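Local atomic coordinates of chitin binding protein (Tectaria macrodonta, PDB entry 6IF7), a protein that binds chitin, is insecticidal, and is probably a copper-dependent lytic polysaccharide monooxygenase of the AA10 family. Residues R53-I58 with L122-L127; D60-S65 with G73-R78. All coordinates share one frame; numbering follows the deposited sequence.

Interaction 1: R53-I58 with L122-L127; sequences RHRELI and LKWADL
His-54 meets the indole of Trp-124 with its near end: His-54 CB lies 3.9 Å from Trp-124 CH2, and the His-54 carbonyl O comes obliquely within 3.6 Å of Trp-124 CZ2. Its imidazole leads away from the indole to the mixed sheet, where ND1 is hydrogen-bonded to the hydroxyl of Tyr-175 on strand 173-182. Arg-55 supplies the cover over one indole face. With CG beside the backbone N (chi1 -63°), the chain runs extended across the ring, and Arg-55 CG stands 3.5 Å from the centroid of the six-membered ring of Trp-124. The line from the centroid to CG leans only 7° from the ring normal, which identifies a CH-pi contact. Further out, the guanidinium is turned 30° from the indole plane, with Trp-124 CZ3 over its centre, and NH2 is hydrogen-bonded to Tyr-110, a residue of the glycan pocket. Ile-58, the first residue beyond the helix, takes the polar edge: Trp-124 NE1 donates to Ile-58 O at 2.7 Å, and the acceptor lies almost exactly in the indole plane. Beside this bond, Ile-58 CB rests 4.0 Å from Trp-124 CZ2. The indole is thus gripped at one face and one edge, which fixes its rotation. The contact joins the short helix 54-57 to the 3-10 turn 124-126, both packed on the outside of the beta-sandwich core of an AA10 domain.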
loop_
_atom_site.group_PDB
_atom_site.type_symbol
_atom_site.label_atom_id
_atom_site.label_comp_id
_atom_site.label_asym_id
_atom_site.label_seq_id
_atom_site.Cartn_x
_atom_site.Cartn_y
_atom_site.Cartn_z
ATOM N N ARG A 53 -3.729 -11.965 -11.114
ATOM C CA ARG A 53 -4.130 -13.082 -10.259
ATOM C C ARG A 53 -3.714 -12.833 -8.807
ATOM O O ARG A 53 -3.061 -13.656 -8.173
ATOM C CB ARG A 53 -3.513 -14.386 -10.780
ATOM C CG ARG A 53 -3.893 -14.709 -12.221
ATOM C CD ARG A 53 -3.104 -15.890 -12.745
ATOM N NE ARG A 53 -1.689 -15.550 -12.874
ATOM C CZ ARG A 53 -0.670 -16.381 -12.667
ATOM N NH1 ARG A 53 -0.875 -17.637 -12.279
ATOM N NH2 ARG A 53 0.581 -15.940 -12.820
ATOM N N HIS A 54 -4.165 -11.712 -8.269
ATOM C CA HIS A 54 -3.677 -11.195 -6.980
ATOM C C HIS A 54 -4.127 -12.103 -5.816
ATOM O O HIS A 54 -3.324 -12.572 -5.010
ATOM C CB HIS A 54 -4.183 -9.751 -6.767
ATOM C CG HIS A 54 -4.054 -8.873 -7.981
ATOM N ND1 HIS A 54 -2.855 -8.673 -8.633
ATOM C CD2 HIS A 54 -4.979 -8.160 -8.673
ATOM C CE1 HIS A 54 -3.043 -7.872 -9.668
ATOM N NE2 HIS A 54 -4.322 -7.544 -9.715
ATOM N N ARG A 55 -5.414 -12.394 -5.788
ATOM C CA ARG A 55 -6.009 -13.175 -4.719
ATOM C C ARG A 55 -5.591 -14.636 -4.719
ATOM O O ARG A 55 -5.642 -15.290 -3.700
ATOM C CB ARG A 55 -7.519 -13.045 -4.791
ATOM C CG ARG A 55 -7.981 -11.609 -4.560
ATOM C CD ARG A 55 -9.397 -11.390 -5.036
ATOM N NE ARG A 55 -9.800 -10.001 -4.821
ATOM C CZ ARG A 55 -9.412 -8.961 -5.560
ATOM N NH1 ARG A 55 -8.577 -9.089 -6.597
ATOM N NH2 ARG A 55 -9.868 -7.759 -5.258
ATOM N N GLU A 56 -5.183 -15.119 -5.877
ATOM C CA GLU A 56 -4.694 -16.473 -6.078
ATOM C C GLU A 56 -3.246 -16.605 -5.603
ATOM O O GLU A 56 -2.889 -17.610 -4.981
ATOM C CB GLU A 56 -4.824 -16.794 -7.578
ATOM C CG GLU A 56 -4.350 -18.161 -8.073
ATOM C CD GLU A 56 -4.458 -18.287 -9.601
ATOM O OE1 GLU A 56 -5.390 -17.710 -10.208
ATOM O OE2 GLU A 56 -3.601 -18.951 -10.213
ATOM N N LEU A 57 -2.420 -15.596 -5.882
ATOM C CA LEU A 57 -0.981 -15.647 -5.601
ATOM C C LEU A 57 -0.589 -15.064 -4.243
ATOM O O LEU A 57 0.521 -15.251 -3.796
ATOM C CB LEU A 57 -0.210 -14.901 -6.698
ATOM C CG LEU A 57 -0.271 -15.471 -8.129
ATOM C CD1 LEU A 57 0.351 -14.487 -9.110
ATOM C CD2 LEU A 57 0.417 -16.835 -8.242
ATOM N N ILE A 58 -1.472 -14.326 -3.597
ATOM C CA ILE A 58 -1.131 -13.687 -2.330
ATOM C C ILE A 58 -1.977 -14.286 -1.188
ATOM O O ILE A 58 -3.170 -14.013 -1.102
ATOM C CB ILE A 58 -1.343 -12.171 -2.418
ATOM C CG1 ILE A 58 -0.502 -11.597 -3.573
ATOM C CG2 ILE A 58 -0.961 -11.500 -1.095
ATOM C CD1 ILE A 58 -0.743 -10.126 -3.832
ATOM N N LEU A 122 -3.647 -8.905 7.897
ATOM C CA LEU A 122 -4.570 -8.532 6.841
ATOM C C LEU A 122 -4.841 -9.716 5.923
ATOM O O LEU A 122 -3.905 -10.331 5.398
ATOM C CB LEU A 122 -4.007 -7.377 6.014
ATOM C CG LEU A 122 -4.990 -6.683 5.058
ATOM C CD1 LEU A 122 -6.065 -5.899 5.805
ATOM C CD2 LEU A 122 -4.217 -5.759 4.113
ATOM N N LYS A 123 -6.131 -9.986 5.727
ATOM C CA LYS A 123 -6.642 -11.114 4.953
ATOM C C LYS A 123 -7.437 -10.499 3.823
ATOM O O LYS A 123 -7.811 -9.347 3.914
ATOM C CB LYS A 123 -7.540 -11.988 5.839
ATOM C CG LYS A 123 -6.836 -12.505 7.094
ATOM C CD LYS A 123 -7.797 -12.910 8.205
ATOM C CE LYS A 123 -8.387 -11.713 8.972
ATOM N NZ LYS A 123 -9.040 -12.207 10.221
ATOM N N TRP A 124 -7.679 -11.228 2.744
ATOM C CA TRP A 124 -8.426 -10.663 1.616
ATOM C C TRP A 124 -9.828 -10.201 2.020
ATOM O O TRP A 124 -10.296 -9.161 1.577
ATOM C CB TRP A 124 -8.478 -11.647 0.440
ATOM C CG TRP A 124 -7.217 -11.628 -0.343
ATOM C CD1 TRP A 124 -6.195 -12.551 -0.299
ATOM C CD2 TRP A 124 -6.799 -10.609 -1.260
ATOM N NE1 TRP A 124 -5.175 -12.168 -1.151
ATOM C CE2 TRP A 124 -5.531 -10.987 -1.760
ATOM C CE3 TRP A 124 -7.388 -9.415 -1.729
ATOM C CZ2 TRP A 124 -4.833 -10.206 -2.693
ATOM C CZ3 TRP A 124 -6.710 -8.649 -2.662
ATOM C CH2 TRP A 124 -5.443 -9.037 -3.131
ATOM N N ALA A 125 -10.471 -10.979 2.877
ATOM C CA ALA A 125 -11.808 -10.686 3.403
ATOM C C ALA A 125 -11.876 -9.439 4.314
ATOM O O ALA A 125 -12.969 -8.924 4.545
ATOM C CB ALA A 125 -12.342 -11.907 4.145
ATOM N N ASP A 126 -10.737 -8.960 4.824
ATOM C CA ASP A 126 -10.674 -7.640 5.510
ATOM C C ASP A 126 -10.885 -6.432 4.582
ATOM O O ASP A 126 -11.291 -5.376 5.040
ATOM C CB ASP A 126 -9.361 -7.483 6.302
ATOM C CG ASP A 126 -9.175 -8.586 7.352
ATOM O OD1 ASP A 126 -10.142 -8.915 8.042
ATOM O OD2 ASP A 126 -8.073 -9.143 7.477
ATOM N N LEU A 127 -10.637 -6.589 3.279
ATOM C CA LEU A 127 -10.854 -5.487 2.302
ATOM C C LEU A 127 -12.240 -5.495 1.711
ATOM O O LEU A 127 -12.824 -6.544 1.574
ATOM C CB LEU A 127 -9.878 -5.591 1.145
ATOM C CG LEU A 127 -8.398 -5.449 1.478
ATOM C CD1 LEU A 127 -7.624 -5.743 0.207
ATOM C CD2 LEU A 127 -8.050 -4.081 2.021
#

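Interaction 2: D60-S65 with G73-R78; sequences DGQLCS and GLDLAR. With SO4 (sulfate ion), chain D.
Cys-64 and Asp-75 bring the two backbones closest, with 5.4 Å between their CA atoms, where residues 63-65 have helical torsions but lack the regular helix bonds. This is a loop folded back on itself within the long connection from helix 54-57 to strand 84-86 of the AA10 fold, and the disulfide from Cys-64 to Cys-177 ties it to strand 173-182. The carboxylate of Asp-75 grips Ser-65 twice. Ser-65 N donates to Asp-75 OD1 at 2.8 Å, on the syn side but 31° out of the carboxylate plane, while Ser-65 OG donates to the syn lone pair of Asp-75 OD2 at 2.6 Å. A chi1 of 68° places the hydroxyl between the backbone N and the carbonyl carbon, close enough to the N-H for both groups to reach the same carboxylate. A water extends the grip, accepting from Cys-64 N and donating to Asp-75 OD1 at 2.8 Å. Replacing Asp-75 with a leucine would probably leave Ser-65 N and OG without their acceptors and release the water bridge. Next to this polar cluster, Cys-64 CB packs 3.9 Å from Leu-74 CB, and Leu-74 CD1 reaches 3.5 Å from Cys-64 O. At the far end, Arg-78 NH1 donates to O2 of a sulfate, probably from the crystallisation liquor, at 2.6 Å near the guanidinium plane.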
loop_
_atom_site.group_PDB
_atom_site.type_symbol
_atom_site.label_atom_id
_atom_site.label_comp_id
_atom_site.label_asym_id
_atom_site.label_seq_id
_atom_site.Cartn_x
_atom_site.Cartn_y
_atom_site.Cartn_z
ATOM N N ASP A 60 -3.604 -14.961 2.575
ATOM C CA ASP A 60 -4.045 -14.158 3.711
ATOM C C ASP A 60 -2.916 -13.992 4.760
ATOM O O ASP A 60 -2.096 -14.895 4.960
ATOM C CB ASP A 60 -5.244 -14.813 4.381
ATOM C CG ASP A 60 -6.504 -14.708 3.586
ATOM O OD1 ASP A 60 -6.669 -13.815 2.741
ATOM O OD2 ASP A 60 -7.373 -15.548 3.853
ATOM N N GLY A 61 -2.854 -12.831 5.397
ATOM C CA GLY A 61 -1.724 -12.484 6.273
ATOM C C GLY A 61 -0.446 -12.012 5.569
ATOM O O GLY A 61 0.505 -11.592 6.238
ATOM N N GLN A 62 -0.397 -12.072 4.235
ATOM C CA GLN A 62 0.782 -11.635 3.458
ATOM C C GLN A 62 0.407 -10.621 2.362
ATOM O O GLN A 62 1.131 -10.470 1.382
ATOM C CB GLN A 62 1.510 -12.858 2.853
ATOM C CG GLN A 62 2.092 -13.832 3.874
ATOM C CD GLN A 62 2.604 -15.134 3.235
ATOM O OE1 GLN A 62 3.398 -15.116 2.302
ATOM N NE2 GLN A 62 2.142 -16.263 3.742
ATOM N N LEU A 63 -0.697 -9.896 2.541
ATOM C CA LEU A 63 -1.115 -8.891 1.554
ATOM C C LEU A 63 -0.080 -7.769 1.371
ATOM O O LEU A 63 0.266 -7.423 0.239
ATOM C CB LEU A 63 -2.524 -8.349 1.832
ATOM C CG LEU A 63 -3.654 -9.167 1.161
ATOM C CD1 LEU A 63 -3.846 -10.533 1.833
ATOM C CD2 LEU A 63 -4.981 -8.421 1.145
ATOM N N CYS A 64 0.452 -7.237 2.470
ATOM C CA CYS A 64 1.384 -6.106 2.400
ATOM C C CYS A 64 2.760 -6.459 1.847
ATOM O O CYS A 64 3.391 -5.612 1.234
ATOM C CB CYS A 64 1.528 -5.456 3.767
ATOM S SG CYS A 64 -0.013 -4.745 4.394
ATOM N N SER A 65 3.221 -7.694 2.059
ATOM C CA SER A 65 4.433 -8.204 1.397
ATOM C C SER A 65 4.183 -8.780 0.009
ATOM O O SER A 65 5.130 -9.060 -0.701
ATOM C CB SER A 65 5.113 -9.279 2.256
ATOM O OG SER A 65 4.334 -10.459 2.346
ATOM N N GLY A 73 8.407 -8.092 7.005
ATOM C CA GLY A 73 8.226 -6.967 7.941
ATOM C C GLY A 73 7.014 -6.058 7.701
ATOM O O GLY A 73 6.481 -5.475 8.639
ATOM N N LEU A 74 6.571 -5.943 6.457
ATOM C CA LEU A 74 5.381 -5.164 6.120
ATOM C C LEU A 74 4.069 -5.833 6.549
ATOM O O LEU A 74 3.021 -5.183 6.536
ATOM C CB LEU A 74 5.314 -4.911 4.607
ATOM C CG LEU A 74 6.520 -4.225 3.963
ATOM C CD1 LEU A 74 6.251 -4.005 2.491
ATOM C CD2 LEU A 74 6.827 -2.887 4.619
ATOM N N ASP A 75 4.116 -7.132 6.876
ATOM C CA ASP A 75 2.927 -7.856 7.282
ATOM C C ASP A 75 2.615 -7.751 8.794
ATOM O O ASP A 75 1.594 -8.250 9.251
ATOM C CB ASP A 75 3.036 -9.313 6.848
ATOM C CG ASP A 75 3.098 -9.483 5.316
ATOM O OD1 ASP A 75 2.383 -8.741 4.570
ATOM O OD2 ASP A 75 3.856 -10.385 4.866
ATOM N N LEU A 76 3.466 -7.092 9.566
ATOM C CA LEU A 76 3.255 -7.015 10.978
ATOM C C LEU A 76 1.914 -6.342 11.245
ATOM O O LEU A 76 1.576 -5.321 10.626
ATOM C CB LEU A 76 4.399 -6.258 11.649
ATOM C CG LEU A 76 5.789 -6.917 11.651
ATOM C CD1 LEU A 76 6.821 -5.972 12.242
ATOM C CD2 LEU A 76 5.791 -8.228 12.413
ATOM N N ALA A 77 1.140 -6.949 12.134
ATOM C CA ALA A 77 -0.187 -6.462 12.485
ATOM C C ALA A 77 -0.052 -5.685 13.773
ATOM O O ALA A 77 -0.306 -6.208 14.852
ATOM C CB ALA A 77 -1.171 -7.624 12.626
ATOM N N ARG A 78 0.381 -4.438 13.650
ATOM C CA ARG A 78 0.584 -3.576 14.808
ATOM C C ARG A 78 -0.460 -2.478 14.851
ATOM O O ARG A 78 -0.953 -2.034 13.804
ATOM C CB ARG A 78 1.966 -2.952 14.777
ATOM C CG ARG A 78 3.069 -3.998 14.676
ATOM C CD ARG A 78 4.435 -3.383 14.609
ATOM N NE ARG A 78 4.696 -2.483 15.730
ATOM C CZ ARG A 78 5.508 -2.715 16.762
ATOM N NH1 ARG A 78 6.175 -3.848 16.897
ATOM N NH2 ARG A 78 5.655 -1.781 17.690
HETATM S S SO4 D . 8.067 -3.841 20.096
HETATM O O1 SO4 D . 8.081 -5.215 20.667
HETATM O O2 SO4 D . 8.173 -3.931 18.621
HETATM O O3 SO4 D . 6.852 -3.131 20.532
HETATM O O4 SO4 D . 9.224 -3.086 20.618
HETATM O O HOH W 1 -0.295 -8.390 5.164
#

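Along the chain the order is 53-58, 60-65, 73-78, 122-127, so interaction 2 is nested inside the loop closed by interaction 1. Their centres lie 11 Å apart and the two touch directly: Leu-122 O and Gly-61 N are 2.7 Å apart, and Asp-60 OD1 is 2.8 Å from Trp-124 N, both probable hydrogen bonds. Leu-63 also packs on Leu-122 and Trp-124. Both contacts lean on the same two strands of the mixed sheet, through Tyr-162 of strand 159-167 and through Tyr-175 and Cys-177 of strand 173-182. Together they join the short helix 54-57 and two long loops to one another and to the sandwich, away from the copper site formed by His-1 and His-103.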